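Local coordinates for major capsid protein (Paramecium bursaria Chlorella virus 1, PDB 5TIP) that self-assembles into trimers, 1680 of which build the glycosylated icosahedral capsid, about 190 nm across, of a large chlorella virus, at residues A[114-118]-A[349-353]. Residues are numbered along the deposited sequence; the frame is centred on the assembly and turned at random.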
loop_
_atom_site.group_PDB
_atom_site.type_symbol
_atom_site.label_atom_id
_atom_site.label_comp_id
_atom_site.label_asym_id
_atom_site.label_seq_id
_atom_site.Cartn_x
_atom_site.Cartn_y
_atom_site.Cartn_z
ATOM N N THR A 114 -13.801 -14.210 -0.391
ATOM C CA THR A 114 -12.472 -14.807 -0.485
ATOM C C THR A 114 -11.516 -13.911 -1.264
ATOM O O THR A 114 -10.353 -13.747 -0.874
ATOM C CB THR A 114 -12.566 -16.186 -1.141
ATOM O OG1 THR A 114 -13.363 -17.050 -0.323
ATOM C CG2 THR A 114 -11.182 -16.800 -1.316
ATOM N N TYR A 115 -11.990 -13.318 -2.363
ATOM C CA TYR A 115 -11.151 -12.408 -3.136
ATOM C C TYR A 115 -10.725 -11.209 -2.301
ATOM O O TYR A 115 -9.575 -10.760 -2.386
ATOM C CB TYR A 115 -11.895 -11.953 -4.391
ATOM C CG TYR A 115 -11.168 -10.900 -5.195
ATOM C CD1 TYR A 115 -10.235 -11.255 -6.156
ATOM C CD2 TYR A 115 -11.420 -9.549 -4.994
ATOM C CE1 TYR A 115 -9.569 -10.298 -6.891
ATOM C CE2 TYR A 115 -10.759 -8.584 -5.725
ATOM C CZ TYR A 115 -9.835 -8.964 -6.673
ATOM O OH TYR A 115 -9.170 -8.009 -7.409
ATOM N N ASP A 116 -11.639 -10.676 -1.490
ATOM C CA ASP A 116 -11.311 -9.522 -0.659
ATOM C C ASP A 116 -10.264 -9.876 0.390
ATOM O O ASP A 116 -9.383 -9.062 0.695
ATOM C CB ASP A 116 -12.581 -8.984 0.001
ATOM C CG ASP A 116 -12.342 -7.701 0.771
ATOM O OD1 ASP A 116 -11.882 -6.715 0.159
ATOM O OD2 ASP A 116 -12.618 -7.676 1.988
ATOM N N ALA A 117 -10.338 -11.085 0.948
ATOM C CA ALA A 117 -9.395 -11.481 1.989
ATOM C C ALA A 117 -7.996 -11.718 1.436
ATOM O O ALA A 117 -7.010 -11.568 2.166
ATOM C CB ALA A 117 -9.897 -12.739 2.698
ATOM N N LEU A 118 -7.883 -12.083 0.161
ATOM C CA LEU A 118 -6.597 -12.434 -0.429
ATOM C C LEU A 118 -5.976 -11.317 -1.257
ATOM O O LEU A 118 -4.773 -11.068 -1.138
ATOM C CB LEU A 118 -6.742 -13.684 -1.306
ATOM C CG LEU A 118 -6.744 -15.042 -0.605
ATOM C CD1 LEU A 118 -7.072 -16.138 -1.601
ATOM C CD2 LEU A 118 -5.401 -15.309 0.057
ATOM N N GLY A 349 -8.023 -18.743 8.160
ATOM C CA GLY A 349 -9.103 -19.499 7.571
ATOM C C GLY A 349 -9.204 -19.407 6.066
ATOM O O GLY A 349 -10.016 -20.125 5.471
ATOM N N VAL A 350 -8.409 -18.549 5.431
ATOM C CA VAL A 350 -8.354 -18.434 3.979
ATOM C C VAL A 350 -6.972 -18.880 3.531
ATOM O O VAL A 350 -5.959 -18.409 4.060
ATOM C CB VAL A 350 -8.652 -16.999 3.510
ATOM C CG1 VAL A 350 -8.646 -16.928 1.993
ATOM C CG2 VAL A 350 -9.984 -16.526 4.062
ATOM N N TYR A 351 -6.929 -19.788 2.558
ATOM C CA TYR A 351 -5.688 -20.426 2.152
ATOM C C TYR A 351 -5.485 -20.267 0.653
ATOM O O TYR A 351 -6.443 -20.138 -0.113
ATOM C CB TYR A 351 -5.678 -21.907 2.534
ATOM C CG TYR A 351 -6.028 -22.154 3.984
ATOM C CD1 TYR A 351 -5.048 -22.134 4.967
ATOM C CD2 TYR A 351 -7.340 -22.395 4.371
ATOM C CE1 TYR A 351 -5.364 -22.354 6.292
ATOM C CE2 TYR A 351 -7.664 -22.615 5.695
ATOM C CZ TYR A 351 -6.671 -22.593 6.650
ATOM O OH TYR A 351 -6.988 -22.813 7.970
ATOM N N LEU A 352 -4.218 -20.283 0.246
ATOM C CA LEU A 352 -3.836 -20.050 -1.138
ATOM C C LEU A 352 -2.667 -20.948 -1.510
ATOM O O LEU A 352 -1.753 -21.155 -0.708
ATOM C CB LEU A 352 -3.446 -18.581 -1.359
ATOM C CG LEU A 352 -2.773 -18.206 -2.682
ATOM C CD1 LEU A 352 -3.796 -18.112 -3.805
ATOM C CD2 LEU A 352 -1.994 -16.907 -2.543
ATOM N N TYR A 353 -2.706 -21.484 -2.726
ATOM C CA TYR A 353 -1.529 -22.059 -3.364
ATOM C C TYR A 353 -1.455 -21.521 -4.781
ATOM O O TYR A 353 -2.366 -21.748 -5.583
ATOM C CB TYR A 353 -1.559 -23.588 -3.373
ATOM C CG TYR A 353 -0.281 -24.170 -3.934
ATOM C CD1 TYR A 353 0.878 -24.207 -3.170
ATOM C CD2 TYR A 353 -0.225 -24.659 -5.233
ATOM C CE1 TYR A 353 2.053 -24.723 -3.679
ATOM C CE2 TYR A 353 0.946 -25.180 -5.751
ATOM C CZ TYR A 353 2.082 -25.209 -4.968
ATOM O OH TYR A 353 3.252 -25.726 -5.476
#
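Helix segment 114-118 crosses strand 350-353 steeply, with 74° between their N-to-C directions and 9.2 Å between the axes at closest approach. The backbones come nearest at T114 and V350, whose CA atoms are 7.1 Å apart. G349 takes phi 95° and psi -7°, a conformation in which a CB would jam against the preceding carbonyl oxygen. V350 is the hub: short and branched at CB, it suits an extended backbone and offers two methyls to the helix, CG1 lying 3.7 Å from L118 CG and 4.2 Å from T114 CG2, while CG2 lies 4.0 Å from A117 CB. Alanine's single methyl lets the backbones stay close. The contact joins the N-terminal and C-terminal halves of this double jelly-roll capsid protein: helix 109-119 belongs to the first, strand 350-354 to a sheet of the second, where it pairs antiparallel with 257-266. L118 is long enough to touch V350 and also reach along the strand, its CD2 lying 4.1 Å from L352 CB. Strand alternation turns the CA-to-CB bond of Y351 away, and its ring meets W263 instead. T114 can lie in this buried, apolar interface because its OG1 hydrogen-bonds to D110 O, one helical turn back.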